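Local coordinates for protein enoyl-CoA hydratase, EchA12_1 (PDB 3QRE) that probably hydrates enoyl-CoA thioesters in fatty acid metabolism, as a member of the crotonase-like enoyl-CoA hydratase/isomerase family, at residues L32-A35 / A41-T44; A48-L51 / P56-A59; G74-V79 / S239-I244; V154-A159 / L226-D231. One frame throughout, in Å; residues are numbered along the deposited sequence.

Contact 1: L32-A35 / A41-T44; sequences LYEA and AIIT
Backbone hydrogen bonds in two reciprocal couples join L32-A35 to A41-T44. The shortest and straightest runs from I42 N to E34 O, 2.6 Å long with an angle of 173° at the hydrogen. Its return bond, E34 N to I42 O, is longer at 3.0 Å and more bent. In the other couple L32 N lies 2.8 Å from T44 O, and T44 N answers to L32 O. The carbonyls are also approached by alpha carbons, I43 CA lying 3.4 Å from L32 O in a CA-H...O contact. L32-T44 and E34-I42 are thus the hydrogen-bonded pairs of an antiparallel hairpin, alternating with the non-hydrogen-bonded pairs Y33-I43 and A35-A41. This hairpin opens the larger sheet of the crotonase-like fold: strand 31-35 is its edge within the chain, while strand 40-45 bonds onward to V77, V79 and T81. Y33, I43, A35 and A41 line one face. With CG anti to the backbone N (chi1 -178°), the Y33 ring swings along the hairpin toward A41, whose CB lies 3.8 Å from Y33 OH, and the ring meets I43 CG1 more loosely and obliquely. R68 and I75 also touch this tyrosine, and A65 and I66 of helix 56-71 cover I43. On the other face the side chains of L32 and T44 approach through their CB atoms, 4.1 Å apart. I42 CB rests 3.6 Å from E34 O, whereas the two side chains come no closer than E34 OE2 to I42 CD1, 4.3 Å. I42 itself packs against M222 and L226 of helix 221-235.

Contact 2: A48-L51 / P56-A59; sequences ADRL and PDLA
R50 and D57 carry this contact, their side chains reaching for each other from opposite directions. The ionic part is a salt bridge in which R50 NH2 stands 2.7 Å from D57 OD2. The carboxylate oxygen sits at the guanidinium edge, near its plane, and the two flat groups are turned only 17° apart. As a hydrogen bond the pair is weak despite its shortness, since the N-H points well off the line to the oxygen, at 127°. R50 NH2 is also 3.1 Å from D57 OD1, so this one nitrogen faces both carboxylate oxygens, although its bond goes to OD2.

Other hydrogen bonds fix the ends. D57 CG lies between the backbone N and carbonyl carbon (chi1 57°), which folds OD2 back toward L58 N, a weak bond of 2.8 Å; OD2 therefore takes two weak donors. OD1 forms a salt bridge with R47 NE, so two arginines share the carboxylate and would be expected to stabilise its charge. R50 NH1 makes a weak bond to W54 O.

Van der Waals contact is slight: L58 CB comes within 4.3 Å of R50 NH2, obliquely to the guanidinium.

The salt bridge closes part of the loop between strand 40-45 and helix 56-71. It ties the loop, where L51 N bonds to A48 O, to the first turn of that helix, while L51 is also backbone-bonded to A89 of the short strand 88-89.

Contact 3: G74-V79 / S239-I244; sequences GIRVIV and SSMAVI
M241 reaches out from its helix and runs at about a right angle to the side chains of both R76 and V77. Its chain is extended beyond CG, which carries the sulfur and methyl well clear of the helix backbone. SD lies 3.3 Å from R76 NH2, meeting the guanidinium obliquely. The terminal methyl follows close behind, with M241 CE 3.5 Å from the same nitrogen. M241 CE also meets V77 CG2 at 3.8 Å, so the methyl touches both the guanidinium and a valine branch, which lie in different directions from it.

The arginine is bent at chi2 and chi3, and these turns bring its end nearer helix 238-249 than its CB direction alone would suggest. The sulfur is a neighbour of the guanidinium and not its main polar partner: NH2 donates to C236 O, and NH1 makes a weak bond to A233 O. R76 thereby grips backbone carbonyls at the end of helix 221-235 and just beyond it, and this grip holds the guanidinium beside M241.

The contact links the start of strand 77-82 to helix 238-249, across the end of helix 221-235. I232 of that helix touches both V77 and M241, while P132, ahead of strand 133-137, also touches the methionine. L196 of the second subunit packs on M241, so this junction of strand and helices reaches the subunit interface.

Contact 4: V154-A159 / L226-D231; sequences VRFAAA and LEYAED
F156 drives the edge of its ring into the face of Y228, and this T-shaped pair is the close part of the contact. The ring planes stand 67° apart with centroids 5.4 Å from one another. The meeting point lies off-centre, toward the root of the tyrosine: F156 CZ is 3.8 Å from Y228 CG and 3.9 Å from Y228 CB. F156 CE2 stands equally close to Y228 CD2, at 3.8 Å. With Y228 CG anti to the backbone N (chi1 -176°), the tyrosine projects from the helix toward the strand, and its chi2 of 80° turns the ring face to the phenylalanine.

V154 makes the slighter part. Its CG1 approaches Y228 CE2 obliquely at 4.0 Å, and its CG2 lies 3.9 Å from Y228 OH, so the valine borders the outer end of the ring, whereas F156 presses on its base. The phenol oxygen is held by a hydrogen bond to D193 of the second subunit, which would fix the far end of the ring. The real contrast with these three buried residues is the solvent side of the helix, where E227 and D231 are exposed and neither touches the strand; E227 forms a salt bridge with R224 on the same helix.

Strand 154-158, flanked in the sheet by 133-137 and 214-216, thus packs through alternate residues V154 and F156 beneath helix 221-235. That helix also packs on strand 40-45, where L226 and A229 touch V40, while R155 of strand 154-158 packs on A189 of the second subunit.

How the contacts relate
From the N terminus, contact 1 closes the first hairpin, and contact 2 follows in series by bridging the loop that leads into helix 56-71. That helix leads to residues 74-79, where contact 3 opens a long loop that closes only at 239-244, near the end of the modelled chain. Contact 4 closes wholly inside this loop; none of the four cross. Contacts 1, 3 and 4 meet the same sheet, in which A41 and I43 are backbone hydrogen-bonded to V79. Helix 221-235 of contact 4 lies against the strands of contacts 1 and 3, with V77 touching A229. Contact 2 stands apart, its nearest atoms about 12 Å from contact 3, whereas contacts 3 and 4 both touch the second subunit.

Contact 1: L32-A35 / A41-T44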
loop_
_atom_site.group_PDB
_atom_site.type_symbol
_atom_site.label_atom_id
_atom_site.label_comp_id
_atom_site.label_asym_id
_atom_site.label_seq_id
_atom_site.Cartn_x
_atom_site.Cartn_y
_atom_site.Cartn_z
ATOM N N LEU A 32 2.405 23.071 24.919
ATOM C CA LEU A 32 1.249 23.949 25.108
ATOM C C LEU A 32 -0.063 23.254 24.763
ATOM O O LEU A 32 -0.126 22.400 23.857
ATOM C CB LEU A 32 1.382 25.209 24.253
ATOM C CG LEU A 32 2.696 25.977 24.379
ATOM C CD1 LEU A 32 2.779 27.045 23.302
ATOM C CD2 LEU A 32 2.839 26.580 25.796
ATOM N N TYR A 33 -1.116 23.647 25.481
ATOM C CA TYR A 33 -2.434 23.086 25.297
ATOM C C TYR A 33 -3.500 24.183 25.099
ATOM O O TYR A 33 -3.646 25.089 25.910
ATOM C CB TYR A 33 -2.771 22.219 26.503
ATOM C CG TYR A 33 -4.113 21.537 26.421
ATOM C CD1 TYR A 33 -4.195 20.194 26.070
ATOM C CD2 TYR A 33 -5.308 22.230 26.705
ATOM C CE1 TYR A 33 -5.421 19.533 25.995
ATOM C CE2 TYR A 33 -6.551 21.580 26.623
ATOM C CZ TYR A 33 -6.591 20.218 26.261
ATOM O OH TYR A 33 -7.774 19.519 26.179
ATOM N N GLU A 34 -4.274 24.065 24.031
ATOM C CA GLU A 34 -5.307 25.042 23.734
ATOM C C GLU A 34 -6.540 24.368 23.128
ATOM O O GLU A 34 -6.421 23.517 22.248
ATOM C CB GLU A 34 -4.741 26.109 22.796
ATOM C CG GLU A 34 -5.755 27.081 22.229
ATOM C CD GLU A 34 -5.154 28.003 21.167
ATOM O OE1 GLU A 34 -3.907 28.171 21.125
ATOM O OE2 GLU A 34 -5.942 28.560 20.368
ATOM N N ALA A 35 -7.719 24.754 23.606
ATOM C CA ALA A 35 -8.981 24.212 23.093
ATOM C C ALA A 35 -9.775 25.249 22.270
ATOM O O ALA A 35 -10.036 26.357 22.752
ATOM C CB ALA A 35 -9.812 23.686 24.256
ATOM N N ALA A 41 -8.634 20.122 20.563
ATOM C CA ALA A 41 -7.459 20.339 21.403
ATOM C C ALA A 41 -6.189 20.495 20.546
ATOM O O ALA A 41 -5.791 19.570 19.825
ATOM C CB ALA A 41 -7.290 19.173 22.392
ATOM N N ILE A 42 -5.553 21.661 20.635
ATOM C CA ILE A 42 -4.303 21.930 19.927
ATOM C C ILE A 42 -3.125 21.727 20.875
ATOM O O ILE A 42 -3.008 22.403 21.912
ATOM C CB ILE A 42 -4.266 23.355 19.325
ATOM C CG1 ILE A 42 -5.488 23.572 18.422
ATOM C CG2 ILE A 42 -2.929 23.594 18.581
ATOM C CD1 ILE A 42 -5.642 24.999 17.904
ATOM N N ILE A 43 -2.265 20.778 20.512
ATOM C CA ILE A 43 -1.130 20.395 21.318
ATOM C C ILE A 43 0.113 20.794 20.534
ATOM O O ILE A 43 0.305 20.389 19.369
ATOM C CB ILE A 43 -1.180 18.883 21.627
ATOM C CG1 ILE A 43 -2.481 18.566 22.389
ATOM C CG2 ILE A 43 0.081 18.407 22.370
ATOM C CD1 ILE A 43 -2.604 17.104 22.844
ATOM N N THR A 44 0.946 21.607 21.178
ATOM C CA THR A 44 2.075 22.246 20.523
ATOM C C THR A 44 3.376 21.941 21.251
ATOM O O THR A 44 3.531 22.307 22.432
ATOM C CB THR A 44 1.850 23.788 20.415
ATOM O OG1 THR A 44 0.583 24.036 19.787
ATOM C CG2 THR A 44 2.978 24.489 19.609
#

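Contact 2: A48-L51 / P56-A59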
loop_
_atom_site.group_PDB
_atom_site.type_symbol
_atom_site.label_atom_id
_atom_site.label_comp_id
_atom_site.label_asym_id
_atom_site.label_seq_id
_atom_site.Cartn_x
_atom_site.Cartn_y
_atom_site.Cartn_z
ATOM N N ALA A 48 11.235 25.136 20.579
ATOM C CA ALA A 48 11.659 25.510 19.226
ATOM C C ALA A 48 13.170 25.652 19.086
ATOM O O ALA A 48 13.717 25.236 18.060
ATOM C CB ALA A 48 10.954 26.771 18.752
ATOM N N ASP A 49 13.842 26.200 20.110
ATOM C CA ASP A 49 15.312 26.357 20.094
ATOM C C ASP A 49 16.045 25.065 19.696
ATOM O O ASP A 49 17.097 25.136 19.063
ATOM C CB ASP A 49 15.865 26.907 21.422
ATOM N N ARG A 50 15.504 23.892 20.038
ATOM C CA ARG A 50 16.153 22.629 19.617
ATOM C C ARG A 50 15.338 21.849 18.572
ATOM O O ARG A 50 15.379 20.620 18.527
ATOM C CB ARG A 50 16.504 21.741 20.823
ATOM C CG ARG A 50 15.351 21.541 21.808
ATOM C CD ARG A 50 15.388 20.170 22.460
ATOM N NE ARG A 50 14.353 20.066 23.492
ATOM C CZ ARG A 50 13.964 18.937 24.079
ATOM N NH1 ARG A 50 14.507 17.778 23.736
ATOM N NH2 ARG A 50 13.023 18.962 25.007
ATOM N N LEU A 51 14.611 22.580 17.728
ATOM C CA LEU A 51 13.662 21.985 16.772
ATOM C C LEU A 51 12.787 20.889 17.407
ATOM O O LEU A 51 12.509 19.860 16.798
ATOM C CB LEU A 51 14.372 21.476 15.502
ATOM C CG LEU A 51 15.186 22.469 14.667
ATOM C CD1 LEU A 51 15.914 21.755 13.537
ATOM C CD2 LEU A 51 14.345 23.619 14.124
ATOM N N PRO A 56 12.535 14.139 27.846
ATOM C CA PRO A 56 11.622 13.773 28.921
ATOM C C PRO A 56 10.633 14.877 29.254
ATOM O O PRO A 56 9.493 14.576 29.605
ATOM C CB PRO A 56 12.557 13.486 30.104
ATOM C CG PRO A 56 13.856 14.073 29.741
ATOM C CD PRO A 56 13.945 14.022 28.263
ATOM N N ASP A 57 11.061 16.132 29.135
ATOM C CA ASP A 57 10.151 17.276 29.306
ATOM C C ASP A 57 9.038 17.252 28.258
ATOM O O ASP A 57 7.863 17.450 28.576
ATOM C CB ASP A 57 10.891 18.637 29.294
ATOM C CG ASP A 57 11.727 18.868 28.007
ATOM O OD1 ASP A 57 12.059 20.034 27.699
ATOM O OD2 ASP A 57 12.081 17.889 27.314
ATOM N N LEU A 58 9.431 16.992 27.017
ATOM C CA LEU A 58 8.519 16.986 25.891
ATOM C C LEU A 58 7.569 15.798 25.981
ATOM O O LEU A 58 6.386 15.944 25.720
ATOM C CB LEU A 58 9.298 16.945 24.589
ATOM C CG LEU A 58 8.556 17.684 23.481
ATOM C CD1 LEU A 58 8.656 19.220 23.697
ATOM C CD2 LEU A 58 9.103 17.275 22.140
ATOM N N ALA A 59 8.101 14.647 26.386
ATOM C CA ALA A 59 7.314 13.454 26.589
ATOM C C ALA A 59 6.236 13.671 27.647
ATOM O O ALA A 59 5.033 13.487 27.354
ATOM C CB ALA A 59 8.209 12.244 26.945
#

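Contact 3: G74-V79 / S239-I244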
loop_
_atom_site.group_PDB
_atom_site.type_symbol
_atom_site.label_atom_id
_atom_site.label_comp_id
_atom_site.label_asym_id
_atom_site.label_seq_id
_atom_site.Cartn_x
_atom_site.Cartn_y
_atom_site.Cartn_z
ATOM N N GLY A 74 -15.752 17.532 26.282
ATOM C CA GLY A 74 -15.893 18.664 25.371
ATOM C C GLY A 74 -14.927 18.604 24.191
ATOM O O GLY A 74 -15.142 19.285 23.186
ATOM N N ILE A 75 -13.859 17.796 24.311
ATOM C CA ILE A 75 -12.873 17.641 23.232
ATOM C C ILE A 75 -13.251 16.488 22.300
ATOM O O ILE A 75 -13.418 15.341 22.727
ATOM C CB ILE A 75 -11.424 17.422 23.755
ATOM C CG1 ILE A 75 -10.925 18.636 24.569
ATOM C CG2 ILE A 75 -10.451 17.102 22.579
ATOM C CD1 ILE A 75 -10.861 19.989 23.778
ATOM N N ARG A 76 -13.377 16.820 21.023
ATOM C CA ARG A 76 -13.722 15.862 19.984
ATOM C C ARG A 76 -12.508 15.378 19.184
ATOM O O ARG A 76 -12.408 14.191 18.860
ATOM C CB ARG A 76 -14.740 16.483 19.036
ATOM C CG ARG A 76 -16.036 16.966 19.731
ATOM C CD ARG A 76 -16.835 15.775 20.190
ATOM N NE ARG A 76 -16.617 14.655 19.262
ATOM C CZ ARG A 76 -17.240 14.497 18.089
ATOM N NH1 ARG A 76 -18.156 15.378 17.681
ATOM N NH2 ARG A 76 -16.941 13.448 17.320
ATOM N N VAL A 77 -11.605 16.294 18.846
ATOM C CA VAL A 77 -10.464 15.967 17.995
ATOM C C VAL A 77 -9.209 16.665 18.531
ATOM O O VAL A 77 -9.293 17.764 19.130
ATOM C CB VAL A 77 -10.715 16.370 16.524
ATOM C CG1 VAL A 77 -9.603 15.852 15.611
ATOM C CG2 VAL A 77 -12.050 15.843 16.037
ATOM N N ILE A 78 -8.064 16.023 18.306
ATOM C CA ILE A 78 -6.757 16.539 18.714
ATOM C C ILE A 78 -5.914 16.952 17.504
ATOM O O ILE A 78 -5.805 16.208 16.524
ATOM C CB ILE A 78 -5.951 15.485 19.524
ATOM C CG1 ILE A 78 -6.704 15.070 20.800
ATOM C CG2 ILE A 78 -4.555 16.022 19.861
ATOM C CD1 ILE A 78 -6.168 13.767 21.470
ATOM N N VAL A 79 -5.325 18.141 17.571
ATOM C CA VAL A 79 -4.349 18.578 16.554
ATOM C C VAL A 79 -2.977 18.684 17.217
ATOM O O VAL A 79 -2.851 19.255 18.301
ATOM C CB VAL A 79 -4.787 19.881 15.818
ATOM C CG1 VAL A 79 -3.670 20.462 14.973
ATOM C CG2 VAL A 79 -5.975 19.574 14.903
ATOM N N SER A 239 -18.542 8.325 19.663
ATOM C CA SER A 239 -18.483 6.870 19.695
ATOM C C SER A 239 -18.264 6.302 18.296
ATOM O O SER A 239 -17.745 5.192 18.130
ATOM C CB SER A 239 -19.723 6.275 20.381
ATOM O OG SER A 239 -20.909 6.581 19.676
ATOM N N SER A 240 -18.618 7.072 17.277
ATOM C CA SER A 240 -18.318 6.654 15.904
ATOM C C SER A 240 -16.837 6.763 15.581
ATOM O O SER A 240 -16.287 5.877 14.938
ATOM C CB SER A 240 -19.152 7.416 14.875
ATOM O OG SER A 240 -20.351 6.706 14.618
ATOM N N MET A 241 -16.197 7.851 16.016
ATOM C CA MET A 241 -14.737 7.973 15.877
ATOM C C MET A 241 -13.999 6.829 16.611
ATOM O O MET A 241 -13.092 6.223 16.056
ATOM C CB MET A 241 -14.265 9.328 16.405
ATOM C CG MET A 241 -14.600 10.517 15.532
ATOM S SD MET A 241 -14.153 12.088 16.299
ATOM C CE MET A 241 -14.470 13.163 14.921
ATOM N N ALA A 242 -14.417 6.520 17.842
ATOM C CA ALA A 242 -13.756 5.496 18.673
ATOM C C ALA A 242 -13.840 4.149 18.001
ATOM O O ALA A 242 -12.882 3.380 18.020
ATOM C CB ALA A 242 -14.408 5.404 20.057
ATOM N N VAL A 243 -15.003 3.892 17.407
ATOM C CA VAL A 243 -15.293 2.651 16.716
ATOM C C VAL A 243 -14.430 2.528 15.477
ATOM O O VAL A 243 -13.816 1.463 15.216
ATOM C CB VAL A 243 -16.802 2.607 16.337
ATOM C CG1 VAL A 243 -17.062 1.741 15.147
ATOM C CG2 VAL A 243 -17.589 2.135 17.522
ATOM N N ILE A 244 -14.362 3.627 14.729
ATOM C CA ILE A 244 -13.541 3.670 13.526
ATOM C C ILE A 244 -12.077 3.350 13.859
ATOM O O ILE A 244 -11.486 2.460 13.231
ATOM C CB ILE A 244 -13.716 5.014 12.768
ATOM C CG1 ILE A 244 -15.094 5.034 12.094
ATOM C CG2 ILE A 244 -12.582 5.239 11.746
ATOM C CD1 ILE A 244 -15.599 6.422 11.716
#

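Contact 4: V154-A159 / L226-D231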
loop_
_atom_site.group_PDB
_atom_site.type_symbol
_atom_site.label_atom_id
_atom_site.label_comp_id
_atom_site.label_asym_id
_atom_site.label_seq_id
_atom_site.Cartn_x
_atom_site.Cartn_y
_atom_site.Cartn_z
ATOM N N VAL A 154 -4.105 11.177 10.971
ATOM C CA VAL A 154 -4.024 11.916 9.704
ATOM C C VAL A 154 -2.920 12.949 9.793
ATOM O O VAL A 154 -2.738 13.586 10.848
ATOM C CB VAL A 154 -5.375 12.594 9.341
ATOM C CG1 VAL A 154 -5.290 13.274 8.000
ATOM C CG2 VAL A 154 -6.518 11.566 9.321
ATOM N N ARG A 155 -2.173 13.091 8.693
ATOM C CA ARG A 155 -1.059 14.033 8.610
ATOM C C ARG A 155 -1.208 15.074 7.479
ATOM O O ARG A 155 -1.436 14.727 6.309
ATOM C CB ARG A 155 0.255 13.273 8.426
ATOM C CG ARG A 155 0.767 12.526 9.680
ATOM C CD ARG A 155 1.703 11.355 9.295
ATOM N NE ARG A 155 0.979 10.292 8.575
ATOM C CZ ARG A 155 0.107 9.465 9.143
ATOM N NH1 ARG A 155 -0.141 9.523 10.450
ATOM N NH2 ARG A 155 -0.514 8.569 8.414
ATOM N N PHE A 156 -1.054 16.349 7.842
ATOM C CA PHE A 156 -0.862 17.427 6.886
ATOM C C PHE A 156 0.568 17.901 7.021
ATOM O O PHE A 156 1.133 17.876 8.121
ATOM C CB PHE A 156 -1.822 18.579 7.149
ATOM C CG PHE A 156 -3.242 18.251 6.821
ATOM C CD1 PHE A 156 -3.726 18.440 5.541
ATOM C CD2 PHE A 156 -4.085 17.717 7.791
ATOM C CE1 PHE A 156 -5.037 18.127 5.218
ATOM C CE2 PHE A 156 -5.423 17.384 7.487
ATOM C CZ PHE A 156 -5.899 17.590 6.191
ATOM N N ALA A 157 1.166 18.310 5.908
ATOM C CA ALA A 157 2.530 18.783 5.950
ATOM C C ALA A 157 2.667 20.096 5.199
ATOM O O ALA A 157 2.019 20.302 4.160
ATOM C CB ALA A 157 3.452 17.750 5.373
ATOM N N ALA A 158 3.518 20.971 5.731
ATOM C CA ALA A 158 3.898 22.189 5.043
ATOM C C ALA A 158 4.808 21.844 3.878
ATOM O O ALA A 158 5.681 20.977 4.011
ATOM C CB ALA A 158 4.598 23.147 6.008
ATOM N N ALA A 159 4.601 22.526 2.748
ATOM C CA ALA A 159 5.489 22.472 1.595
ATOM C C ALA A 159 6.951 22.700 1.988
ATOM O O ALA A 159 7.252 23.587 2.774
ATOM C CB ALA A 159 5.036 23.506 0.508
ATOM N N LEU A 226 -7.006 22.469 11.139
ATOM C CA LEU A 226 -8.171 22.810 11.982
ATOM C C LEU A 226 -9.508 22.732 11.260
ATOM O O LEU A 226 -10.512 22.398 11.876
ATOM C CB LEU A 226 -8.035 24.199 12.612
ATOM C CG LEU A 226 -6.859 24.342 13.555
ATOM C CD1 LEU A 226 -6.600 25.846 13.799
ATOM C CD2 LEU A 226 -7.087 23.554 14.851
ATOM N N GLU A 227 -9.523 23.083 9.976
ATOM C CA GLU A 227 -10.739 22.998 9.154
ATOM C C GLU A 227 -11.163 21.531 9.123
ATOM O O GLU A 227 -12.264 21.175 9.547
ATOM C CB GLU A 227 -10.464 23.516 7.732
ATOM C CG GLU A 227 -11.629 23.377 6.732
ATOM C CD GLU A 227 -11.211 23.592 5.254
ATOM O OE1 GLU A 227 -10.020 23.440 4.912
ATOM O OE2 GLU A 227 -12.091 23.909 4.424
ATOM N N TYR A 228 -10.240 20.692 8.663
ATOM C CA TYR A 228 -10.419 19.240 8.592
ATOM C C TYR A 228 -10.867 18.637 9.920
ATOM O O TYR A 228 -11.812 17.859 9.954
ATOM C CB TYR A 228 -9.128 18.582 8.075
ATOM C CG TYR A 228 -9.249 17.093 7.872
ATOM C CD1 TYR A 228 -9.858 16.579 6.743
ATOM C CD2 TYR A 228 -8.763 16.204 8.830
ATOM C CE1 TYR A 228 -9.978 15.221 6.562
ATOM C CE2 TYR A 228 -8.865 14.857 8.661
ATOM C CZ TYR A 228 -9.477 14.360 7.529
ATOM O OH TYR A 228 -9.588 12.999 7.374
ATOM N N ALA A 229 -10.205 19.032 11.009
ATOM C CA ALA A 229 -10.528 18.549 12.370
ATOM C C ALA A 229 -11.941 18.907 12.873
ATOM O O ALA A 229 -12.629 18.065 13.458
ATOM C CB ALA A 229 -9.484 19.002 13.360
ATOM N N GLU A 230 -12.371 20.146 12.672
ATOM C CA GLU A 230 -13.754 20.515 12.990
ATOM C C GLU A 230 -14.748 19.906 12.000
ATOM O O GLU A 230 -15.866 19.571 12.384
ATOM C CB GLU A 230 -13.912 22.040 13.124
ATOM C CG GLU A 230 -13.734 22.527 14.592
ATOM C CD GLU A 230 -13.320 23.989 14.697
ATOM O OE1 GLU A 230 -12.294 24.294 15.379
ATOM O OE2 GLU A 230 -14.035 24.835 14.094
ATOM N N ASP A 231 -14.329 19.748 10.742
ATOM C CA ASP A 231 -15.109 19.005 9.746
ATOM C C ASP A 231 -15.445 17.595 10.239
ATOM O O ASP A 231 -16.624 17.228 10.252
ATOM C CB ASP A 231 -14.393 18.930 8.387
ATOM C CG ASP A 231 -14.754 20.088 7.454
ATOM O OD1 ASP A 231 -15.242 21.159 7.916
ATOM O OD2 ASP A 231 -14.546 19.927 6.232
#